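Local coordinates for reticulocyte binding protein (Streptococcus agalactiae COH1, PDB 3FAW), which probably hydrolyses the alpha-1,6 branch linkages of pullulan and glycogen-like glucans as a cell-wall-anchored, secreted pullulanase, at residues 592-597 with 684-689; 254-259 with 476-481; 738-743 with 768-773. One frame throughout, in Å; residues are numbered along the deposited sequence.

Contact 1: residues 592-597 with 684-689; sequences VAEEDI and HPISTK
I686 near the start of helix 685-703 meets E594 and E595 of helix 590-609. In the alpha-amylase-type TIM barrel, helix 590-609 lies between the seventh and eighth parallel strands and helix 685-703 follows the eighth, so the contact is made between two helices outside the barrel strands. Going along 684-689, H684 comes first, at the N-cap position. Its carbonyl O takes two bonds, from T688 N and, at 2.7 Å, from T688 OG1, and these arrive from opposite faces of the carbonyl plane. I686 then carries the meeting itself. With CG1 anti to the carbonyl carbon (chi1 -63°) and the chain extended beyond it, CD1 is sent across to the other helix. There I686 CD1 sits 3.5 Å from E594 CG, and E594, itself extended, passes obliquely over this methyl with CG and CD as its near atoms. The branch methyl I686 CG2 adds a looser touch, 3.9 Å from E594 CG. E595 comes in on another side of the isoleucine: its chain bends at chi2 (69°), which folds the carboxylate over so that OE1 stands 3.5 Å from I686 CG1. Only E594 therefore offers carbon to the isoleucine, while E595 brings an oxygen against its carbons. S687 OG bonds to A677 O in helix 675-679. Last comes K689, fully stretched, with NZ in a salt bridge to D781. That amine does not touch E595, for K689 NZ and E595 OE2 are 5.1 Å apart, and R599 is only a weak, long partner of the same carboxylate. A water spans the gap, donating to E595 OE2 at 2.6 Å and accepting from K689 NZ at 3.0 Å.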
loop_
_atom_site.group_PDB
_atom_site.type_symbol
_atom_site.label_atom_id
_atom_site.label_comp_id
_atom_site.label_asym_id
_atom_site.label_seq_id
_atom_site.Cartn_x
_atom_site.Cartn_y
_atom_site.Cartn_z
ATOM N N VAL A 592 -32.992 -3.893 -12.235
ATOM C CA VAL A 592 -33.501 -4.707 -13.346
ATOM C C VAL A 592 -32.423 -5.500 -14.099
ATOM O O VAL A 592 -32.750 -6.431 -14.837
ATOM C CB VAL A 592 -34.258 -3.838 -14.381
ATOM C CG1 VAL A 592 -35.403 -3.095 -13.716
ATOM C CG2 VAL A 592 -33.307 -2.866 -15.074
ATOM N N ALA A 593 -31.152 -5.137 -13.921
ATOM C CA ALA A 593 -30.062 -5.736 -14.700
ATOM C C ALA A 593 -28.996 -6.433 -13.837
ATOM O O ALA A 593 -27.860 -6.608 -14.281
ATOM C CB ALA A 593 -29.413 -4.673 -15.581
ATOM N N GLU A 594 -29.372 -6.845 -12.626
ATOM C CA GLU A 594 -28.455 -7.540 -11.710
ATOM C C GLU A 594 -27.795 -8.767 -12.346
ATOM O O GLU A 594 -26.595 -8.996 -12.178
ATOM C CB GLU A 594 -29.198 -7.954 -10.429
ATOM C CG GLU A 594 -28.424 -8.903 -9.504
ATOM C CD GLU A 594 -29.023 -8.993 -8.107
ATOM O OE1 GLU A 594 -30.260 -8.876 -7.974
ATOM O OE2 GLU A 594 -28.254 -9.186 -7.142
ATOM N N GLU A 595 -28.592 -9.548 -13.066
ATOM C CA GLU A 595 -28.139 -10.798 -13.674
ATOM C C GLU A 595 -27.095 -10.562 -14.779
ATOM O O GLU A 595 -26.078 -11.255 -14.834
ATOM C CB GLU A 595 -29.354 -11.560 -14.221
ATOM C CG GLU A 595 -29.059 -12.897 -14.891
ATOM C CD GLU A 595 -28.601 -13.969 -13.925
ATOM O OE1 GLU A 595 -28.600 -13.729 -12.699
ATOM O OE2 GLU A 595 -28.242 -15.065 -14.403
ATOM N N ASP A 596 -27.348 -9.580 -15.638
ATOM C CA ASP A 596 -26.419 -9.252 -16.713
ATOM C C ASP A 596 -25.098 -8.734 -16.151
ATOM O O ASP A 596 -24.022 -9.144 -16.586
ATOM C CB ASP A 596 -27.034 -8.213 -17.654
ATOM C CG ASP A 596 -26.180 -7.960 -18.880
ATOM O OD1 ASP A 596 -25.919 -8.923 -19.633
ATOM O OD2 ASP A 596 -25.770 -6.800 -19.093
ATOM N N ILE A 597 -25.192 -7.832 -15.179
ATOM C CA ILE A 597 -24.015 -7.253 -14.538
ATOM C C ILE A 597 -23.107 -8.355 -13.976
ATOM O O ILE A 597 -21.895 -8.311 -14.174
ATOM C CB ILE A 597 -24.408 -6.235 -13.432
ATOM C CG1 ILE A 597 -25.052 -4.989 -14.058
ATOM C CG2 ILE A 597 -23.185 -5.824 -12.615
ATOM C CD1 ILE A 597 -25.756 -4.082 -13.059
ATOM N N HIS A 684 -30.033 -14.399 -1.617
ATOM C CA HIS A 684 -29.225 -13.756 -2.657
ATOM C C HIS A 684 -28.597 -14.794 -3.596
ATOM O O HIS A 684 -27.388 -15.029 -3.549
ATOM C CB HIS A 684 -28.134 -12.890 -2.016
ATOM C CG HIS A 684 -28.659 -11.862 -1.063
ATOM N ND1 HIS A 684 -28.963 -12.152 0.249
ATOM C CD2 HIS A 684 -28.930 -10.545 -1.229
ATOM C CE1 HIS A 684 -29.401 -11.059 0.850
ATOM N NE2 HIS A 684 -29.392 -10.071 -0.025
ATOM N N PRO A 685 -29.419 -15.415 -4.464
ATOM C CA PRO A 685 -28.945 -16.480 -5.351
ATOM C C PRO A 685 -27.955 -16.037 -6.443
ATOM O O PRO A 685 -27.106 -16.835 -6.845
ATOM C CB PRO A 685 -30.239 -17.017 -5.976
ATOM C CG PRO A 685 -31.186 -15.887 -5.912
ATOM C CD PRO A 685 -30.859 -15.152 -4.651
ATOM N N ILE A 686 -28.056 -14.792 -6.913
ATOM C CA ILE A 686 -27.166 -14.291 -7.972
ATOM C C ILE A 686 -25.726 -14.041 -7.474
ATOM O O ILE A 686 -24.759 -14.468 -8.110
ATOM C CB ILE A 686 -27.730 -13.002 -8.621
ATOM C CG1 ILE A 686 -29.067 -13.301 -9.307
ATOM C CG2 ILE A 686 -26.743 -12.423 -9.630
ATOM C CD1 ILE A 686 -29.772 -12.075 -9.861
ATOM N N SER A 687 -25.596 -13.353 -6.344
ATOM C CA SER A 687 -24.285 -13.047 -5.767
ATOM C C SER A 687 -23.589 -14.286 -5.196
ATOM O O SER A 687 -22.365 -14.389 -5.251
ATOM C CB SER A 687 -24.410 -11.964 -4.689
ATOM O OG SER A 687 -25.225 -12.398 -3.616
ATOM N N THR A 688 -24.367 -15.220 -4.653
ATOM C CA THR A 688 -23.815 -16.479 -4.145
ATOM C C THR A 688 -23.370 -17.403 -5.289
ATOM O O THR A 688 -22.382 -18.128 -5.157
ATOM C CB THR A 688 -24.797 -17.215 -3.191
ATOM O OG1 THR A 688 -26.068 -17.416 -3.828
ATOM C CG2 THR A 688 -24.996 -16.406 -1.911
ATOM N N LYS A 689 -24.089 -17.370 -6.411
ATOM C CA LYS A 689 -23.650 -18.083 -7.618
ATOM C C LYS A 689 -22.329 -17.515 -8.131
ATOM O O LYS A 689 -21.440 -18.262 -8.539
ATOM C CB LYS A 689 -24.709 -18.006 -8.721
ATOM C CG LYS A 689 -24.329 -18.753 -10.005
ATOM C CD LYS A 689 -25.517 -18.868 -10.954
ATOM C CE LYS A 689 -25.131 -19.556 -12.248
ATOM N NZ LYS A 689 -26.251 -19.572 -13.227
HETATM O O HOH W 1 -26.322 -16.820 -14.483
#

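Contact 2: residues 254-259 with 476-481; sequences LSFAKI and AINPNM
F256 lies with one ring face against the side chain of N478, and this stack carries the contact. The CH-pi part comes from N478 CB, 3.7 Å from the F256 ring centroid and 15° off its normal. Beyond CB the amide runs on over the same face, its plane 24° from the ring, with N478 ND2 3.2 Å from F256 CD1. N478 CG is anti to the backbone N (chi1 177°), which lays the amide along the ring. Apolar contact is smaller: I477 CG2 approaches F256 CZ obliquely at 3.8 Å, while T446 of helix 432-449 touches both residues. The fold explains the meeting. Helix 464-477 ends here, and the turn leads into strand 482-485 of the TIM barrel, at the end where the strands begin; 254-259 is the approach to the first strand. Polar bonds fix the asparagine. N478 OD1 takes N480 N at 3.1 Å, an Asx turn, with the donor well above the carbonyl plane, and M481 N closes a type I turn on N478 O; ND2 is held weakly by V451 O. One water joins the segments, donating to A257 O at 2.7 Å and to N480 OD1 at 2.9 Å.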
loop_
_atom_site.group_PDB
_atom_site.type_symbol
_atom_site.label_atom_id
_atom_site.label_comp_id
_atom_site.label_asym_id
_atom_site.label_seq_id
_atom_site.Cartn_x
_atom_site.Cartn_y
_atom_site.Cartn_z
ATOM N N LEU A 254 4.759 -18.401 17.030
ATOM C CA LEU A 254 4.411 -17.717 15.787
ATOM C C LEU A 254 5.498 -17.973 14.746
ATOM O O LEU A 254 6.686 -17.821 15.028
ATOM C CB LEU A 254 4.241 -16.211 16.025
ATOM C CG LEU A 254 3.635 -15.382 14.888
ATOM C CD1 LEU A 254 2.155 -15.705 14.686
ATOM C CD2 LEU A 254 3.834 -13.892 15.159
ATOM N N SER A 255 5.078 -18.384 13.552
ATOM C CA SER A 255 6.001 -18.743 12.476
ATOM C C SER A 255 5.479 -18.193 11.165
ATOM O O SER A 255 4.327 -17.783 11.077
ATOM C CB SER A 255 6.130 -20.265 12.364
ATOM O OG SER A 255 6.355 -20.867 13.629
ATOM N N PHE A 256 6.322 -18.207 10.138
ATOM C CA PHE A 256 5.898 -17.793 8.802
ATOM C C PHE A 256 4.929 -18.797 8.191
ATOM O O PHE A 256 4.796 -19.927 8.672
ATOM C CB PHE A 256 7.107 -17.584 7.891
ATOM C CG PHE A 256 7.969 -16.435 8.311
ATOM C CD1 PHE A 256 7.523 -15.129 8.150
ATOM C CD2 PHE A 256 9.210 -16.653 8.892
ATOM C CE1 PHE A 256 8.310 -14.054 8.546
ATOM C CE2 PHE A 256 10.003 -15.585 9.296
ATOM C CZ PHE A 256 9.551 -14.282 9.121
ATOM N N ALA A 257 4.250 -18.373 7.131
ATOM C CA ALA A 257 3.205 -19.187 6.516
ATOM C C ALA A 257 3.747 -20.505 5.969
ATOM O O ALA A 257 4.925 -20.609 5.624
ATOM C CB ALA A 257 2.513 -18.411 5.407
ATOM N N LYS A 258 2.874 -21.507 5.912
ATOM C CA LYS A 258 3.151 -22.755 5.209
ATOM C C LYS A 258 2.056 -22.959 4.158
ATOM O O LYS A 258 1.062 -23.647 4.393
ATOM C CB LYS A 258 3.220 -23.930 6.190
ATOM C CG LYS A 258 4.314 -23.772 7.250
ATOM C CD LYS A 258 4.366 -24.967 8.194
ATOM C CE LYS A 258 5.315 -24.722 9.365
ATOM N NZ LYS A 258 4.833 -23.657 10.287
ATOM N N ILE A 259 2.256 -22.328 3.003
ATOM C CA ILE A 259 1.294 -22.365 1.902
ATOM C C ILE A 259 1.629 -23.562 1.008
ATOM O O ILE A 259 2.759 -23.688 0.533
ATOM C CB ILE A 259 1.350 -21.067 1.051
ATOM C CG1 ILE A 259 1.280 -19.814 1.936
ATOM C CG2 ILE A 259 0.215 -21.043 0.036
ATOM C CD1 ILE A 259 1.527 -18.527 1.184
ATOM N N ALA A 476 15.878 -12.101 3.481
ATOM C CA ALA A 476 16.889 -12.758 4.314
ATOM C C ALA A 476 16.281 -13.358 5.582
ATOM O O ALA A 476 16.696 -14.424 6.019
ATOM C CB ALA A 476 18.014 -11.788 4.670
ATOM N N ILE A 477 15.295 -12.677 6.162
ATOM C CA ILE A 477 14.575 -13.200 7.330
ATOM C C ILE A 477 13.613 -14.317 6.917
ATOM O O ILE A 477 13.608 -15.393 7.521
ATOM C CB ILE A 477 13.768 -12.096 8.051
ATOM C CG1 ILE A 477 14.696 -10.996 8.573
ATOM C CG2 ILE A 477 12.965 -12.686 9.213
ATOM C CD1 ILE A 477 13.967 -9.729 8.994
ATOM N N ASN A 478 12.812 -14.038 5.887
ATOM C CA ASN A 478 11.776 -14.943 5.374
ATOM C C ASN A 478 12.020 -15.246 3.887
ATOM O O ASN A 478 11.635 -14.452 3.025
ATOM C CB ASN A 478 10.397 -14.295 5.562
ATOM C CG ASN A 478 9.253 -15.132 5.000
ATOM O OD1 ASN A 478 9.441 -16.272 4.568
ATOM N ND2 ASN A 478 8.056 -14.556 4.997
ATOM N N PRO A 479 12.640 -16.405 3.580
ATOM C CA PRO A 479 12.930 -16.826 2.205
ATOM C C PRO A 479 11.734 -16.827 1.240
ATOM O O PRO A 479 11.934 -16.700 0.032
ATOM C CB PRO A 479 13.444 -18.263 2.380
ATOM C CG PRO A 479 13.987 -18.306 3.741
ATOM C CD PRO A 479 13.116 -17.401 4.559
ATOM N N ASN A 480 10.518 -16.991 1.767
ATOM C CA ASN A 480 9.296 -16.992 0.954
ATOM C C ASN A 480 8.646 -15.606 0.793
ATOM O O ASN A 480 7.552 -15.488 0.233
ATOM C CB ASN A 480 8.277 -17.975 1.541
ATOM C CG ASN A 480 8.709 -19.431 1.405
ATOM O OD1 ASN A 480 8.404 -20.262 2.262
ATOM N ND2 ASN A 480 9.414 -19.747 0.326
ATOM N N MET A 481 9.324 -14.566 1.271
ATOM C CA MET A 481 8.826 -13.187 1.202
ATOM C C MET A 481 8.396 -12.795 -0.211
ATOM O O MET A 481 9.093 -13.082 -1.191
ATOM C CB MET A 481 9.921 -12.233 1.697
ATOM C CG MET A 481 9.648 -10.740 1.532
ATOM S SD MET A 481 8.301 -10.123 2.553
ATOM C CE MET A 481 8.718 -10.794 4.163
HETATM O O HOH W 2 6.979 -19.182 4.493
#

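Contact 3: residues 738-743 with 768-773; sequences AYQTID and YKHLLK
Q740 reaches out from its strand to Y768, H770 and L771, and nearly all of the contact hangs on this one side chain. Q740 CB comes first, 4.0 Å from Y768 CE1, a loose touch at the rim of the tyrosine. CG is anti to the backbone N (chi1 -168°) and the chain continues extended; this carries the amide out to the far segment. Q740 CD then lies in the plane of the Y768 ring at its edge, 3.7 Å from Y768 CE1, with the amide turned 78° to the ring, almost upright against it. Q740 NE2 stays beside the same carbon, 3.6 Å from Y768 CE1. The strand belongs to the antiparallel sheet of the C-terminal domain, between 720-721 and 748-754, and the 3-10 turn 769-773 lies over one face of it; Y739, pointing away from that turn, meets helix 544-551 of the barrel domain. At the tip, OE1 is hemmed in on several sides. Q740 OE1 is 3.0 Å from H770 CE1 at the edge of the imidazole, close to the ring plane, and 3.3 Å from L771 CD2, whose side chain also touches A750. H770 NE2 is near too, but as modelled the angle is too poor for a hydrogen bond. These OE1 contacts carry a doubt: the modelled CD-OE1 bond of Q740 is longer than its CD-NE2 bond, the reverse of a normal amide, and which end is oxygen remains uncertain. Y768 has its polar partner in the neighbouring strand, with OH bonded to S720 OG, while the backbone of Q740 bonds to that of S720.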
loop_
_atom_site.group_PDB
_atom_site.type_symbol
_atom_site.label_atom_id
_atom_site.label_comp_id
_atom_site.label_asym_id
_atom_site.label_seq_id
_atom_site.Cartn_x
_atom_site.Cartn_y
_atom_site.Cartn_z
ATOM N N ALA A 738 -10.132 -16.124 -27.152
ATOM C CA ALA A 738 -9.856 -17.488 -26.698
ATOM C C ALA A 738 -8.359 -17.754 -26.737
ATOM O O ALA A 738 -7.679 -17.338 -27.674
ATOM C CB ALA A 738 -10.595 -18.500 -27.559
ATOM N N TYR A 739 -7.854 -18.442 -25.717
ATOM C CA TYR A 739 -6.430 -18.772 -25.638
ATOM C C TYR A 739 -6.179 -20.131 -25.010
ATOM O O TYR A 739 -6.963 -20.609 -24.195
ATOM C CB TYR A 739 -5.642 -17.701 -24.871
ATOM C CG TYR A 739 -6.277 -17.229 -23.584
ATOM C CD1 TYR A 739 -5.876 -17.738 -22.346
ATOM C CD2 TYR A 739 -7.262 -16.248 -23.601
ATOM C CE1 TYR A 739 -6.455 -17.284 -21.164
ATOM C CE2 TYR A 739 -7.844 -15.798 -22.437
ATOM C CZ TYR A 739 -7.439 -16.307 -21.221
ATOM O OH TYR A 739 -8.037 -15.832 -20.073
ATOM N N GLN A 740 -5.062 -20.733 -25.404
ATOM C CA GLN A 740 -4.673 -22.052 -24.929
ATOM C C GLN A 740 -3.346 -21.988 -24.182
ATOM O O GLN A 740 -2.411 -21.311 -24.610
ATOM C CB GLN A 740 -4.545 -23.013 -26.105
ATOM C CG GLN A 740 -4.438 -24.478 -25.700
ATOM C CD GLN A 740 -4.110 -25.368 -26.879
ATOM O OE1 GLN A 740 -5.109 -26.082 -27.370
ATOM N NE2 GLN A 740 -2.969 -25.409 -27.346
ATOM N N THR A 741 -3.281 -22.697 -23.060
ATOM C CA THR A 741 -2.039 -22.871 -22.322
ATOM C C THR A 741 -1.835 -24.356 -22.015
ATOM O O THR A 741 -2.784 -25.142 -22.032
ATOM C CB THR A 741 -2.016 -22.025 -21.023
ATOM O OG1 THR A 741 -0.785 -22.252 -20.327
ATOM C CG2 THR A 741 -3.195 -22.367 -20.114
ATOM N N ILE A 742 -0.584 -24.726 -21.758
ATOM C CA ILE A 742 -0.203 -26.112 -21.493
ATOM C C ILE A 742 0.638 -26.125 -20.223
ATOM O O ILE A 742 1.457 -25.228 -20.016
ATOM C CB ILE A 742 0.637 -26.707 -22.657
ATOM C CG1 ILE A 742 0.057 -26.305 -24.021
ATOM C CG2 ILE A 742 0.719 -28.223 -22.530
ATOM C CD1 ILE A 742 0.875 -26.781 -25.210
ATOM N N ASP A 743 0.441 -27.123 -19.368
ATOM C CA ASP A 743 1.219 -27.204 -18.128
ATOM C C ASP A 743 2.409 -28.157 -18.267
ATOM O O ASP A 743 2.602 -28.777 -19.319
ATOM C CB ASP A 743 0.322 -27.548 -16.925
ATOM C CG ASP A 743 -0.158 -28.985 -16.914
ATOM O OD1 ASP A 743 0.218 -29.772 -17.806
ATOM O OD2 ASP A 743 -0.926 -29.324 -15.987
ATOM N N TYR A 768 -6.456 -26.350 -33.658
ATOM C CA TYR A 768 -7.044 -26.515 -32.317
ATOM C C TYR A 768 -8.198 -27.528 -32.248
ATOM O O TYR A 768 -8.932 -27.563 -31.255
ATOM C CB TYR A 768 -7.496 -25.148 -31.777
ATOM C CG TYR A 768 -6.340 -24.217 -31.473
ATOM C CD1 TYR A 768 -5.517 -24.438 -30.370
ATOM C CD2 TYR A 768 -6.063 -23.120 -32.287
ATOM C CE1 TYR A 768 -4.449 -23.591 -30.084
ATOM C CE2 TYR A 768 -4.994 -22.267 -32.010
ATOM C CZ TYR A 768 -4.191 -22.510 -30.908
ATOM O OH TYR A 768 -3.134 -21.677 -30.627
ATOM N N LYS A 769 -8.340 -28.363 -33.281
ATOM C CA LYS A 769 -9.436 -29.346 -33.360
ATOM C C LYS A 769 -9.404 -30.370 -32.221
ATOM O O LYS A 769 -10.442 -30.897 -31.822
ATOM C CB LYS A 769 -9.425 -30.086 -34.709
ATOM C CG LYS A 769 -8.212 -30.988 -34.933
ATOM C CD LYS A 769 -8.289 -31.723 -36.262
ATOM C CE LYS A 769 -7.153 -32.722 -36.401
ATOM N NZ LYS A 769 -7.229 -33.494 -37.675
ATOM N N HIS A 770 -8.206 -30.647 -31.713
ATOM C CA HIS A 770 -8.017 -31.565 -30.584
ATOM C C HIS A 770 -8.801 -31.159 -29.325
ATOM O O HIS A 770 -9.064 -31.997 -28.461
ATOM C CB HIS A 770 -6.525 -31.675 -30.250
ATOM C CG HIS A 770 -5.914 -30.393 -29.777
ATOM N ND1 HIS A 770 -5.747 -30.103 -28.441
ATOM C CD2 HIS A 770 -5.442 -29.322 -30.457
ATOM C CE1 HIS A 770 -5.194 -28.911 -28.318
ATOM N NE2 HIS A 770 -4.999 -28.414 -29.527
ATOM N N LEU A 771 -9.168 -29.882 -29.225
ATOM C CA LEU A 771 -9.937 -29.372 -28.088
ATOM C C LEU A 771 -11.375 -29.895 -28.045
ATOM O O LEU A 771 -11.991 -29.924 -26.979
ATOM C CB LEU A 771 -9.953 -27.839 -28.099
ATOM C CG LEU A 771 -8.609 -27.127 -27.932
ATOM C CD1 LEU A 771 -8.802 -25.613 -28.024
ATOM C CD2 LEU A 771 -7.948 -27.513 -26.613
ATOM N N LEU A 772 -11.907 -30.309 -29.195
ATOM C CA LEU A 772 -13.268 -30.854 -29.268
ATOM C C LEU A 772 -13.413 -32.201 -28.544
ATOM O O LEU A 772 -14.527 -32.620 -28.239
ATOM C CB LEU A 772 -13.714 -30.994 -30.731
ATOM C CG LEU A 772 -13.879 -29.681 -31.504
ATOM C CD1 LEU A 772 -13.887 -29.932 -33.002
ATOM C CD2 LEU A 772 -15.144 -28.948 -31.069
ATOM N N LYS A 773 -12.287 -32.865 -28.274
ATOM C CA LYS A 773 -12.272 -34.140 -27.544
ATOM C C LYS A 773 -12.105 -33.962 -26.032
ATOM O O LYS A 773 -12.100 -34.943 -25.289
ATOM C CB LYS A 773 -11.137 -35.029 -28.065
ATOM C CG LYS A 773 -11.211 -35.361 -29.556
ATOM C CD LYS A 773 -12.369 -36.297 -29.901
ATOM C CE LYS A 773 -12.207 -37.680 -29.285
ATOM N NZ LYS A 773 -13.171 -38.660 -29.855
#

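Overall arrangement
From the N terminus, the chain passes two beta-rich domains before 254-259, which leads into the barrel. Contact 2 closes the first and longest loop, 216 residues that hold the first four barrel strands, and ties the barrel's entry to the start of its fifth. The chain then completes the barrel, and contact 1, closing a loop of 86 residues, joins the helix before the last strand to a later helix, 685-703. Contact 3 comes last, a short loop wholly inside the C-terminal sheet domain. The three follow in series, with none nesting or crossing. They stay well apart: contacts 1 and 3 have centres about 30 Å from each other, contacts 1 and 2 about 39 Å.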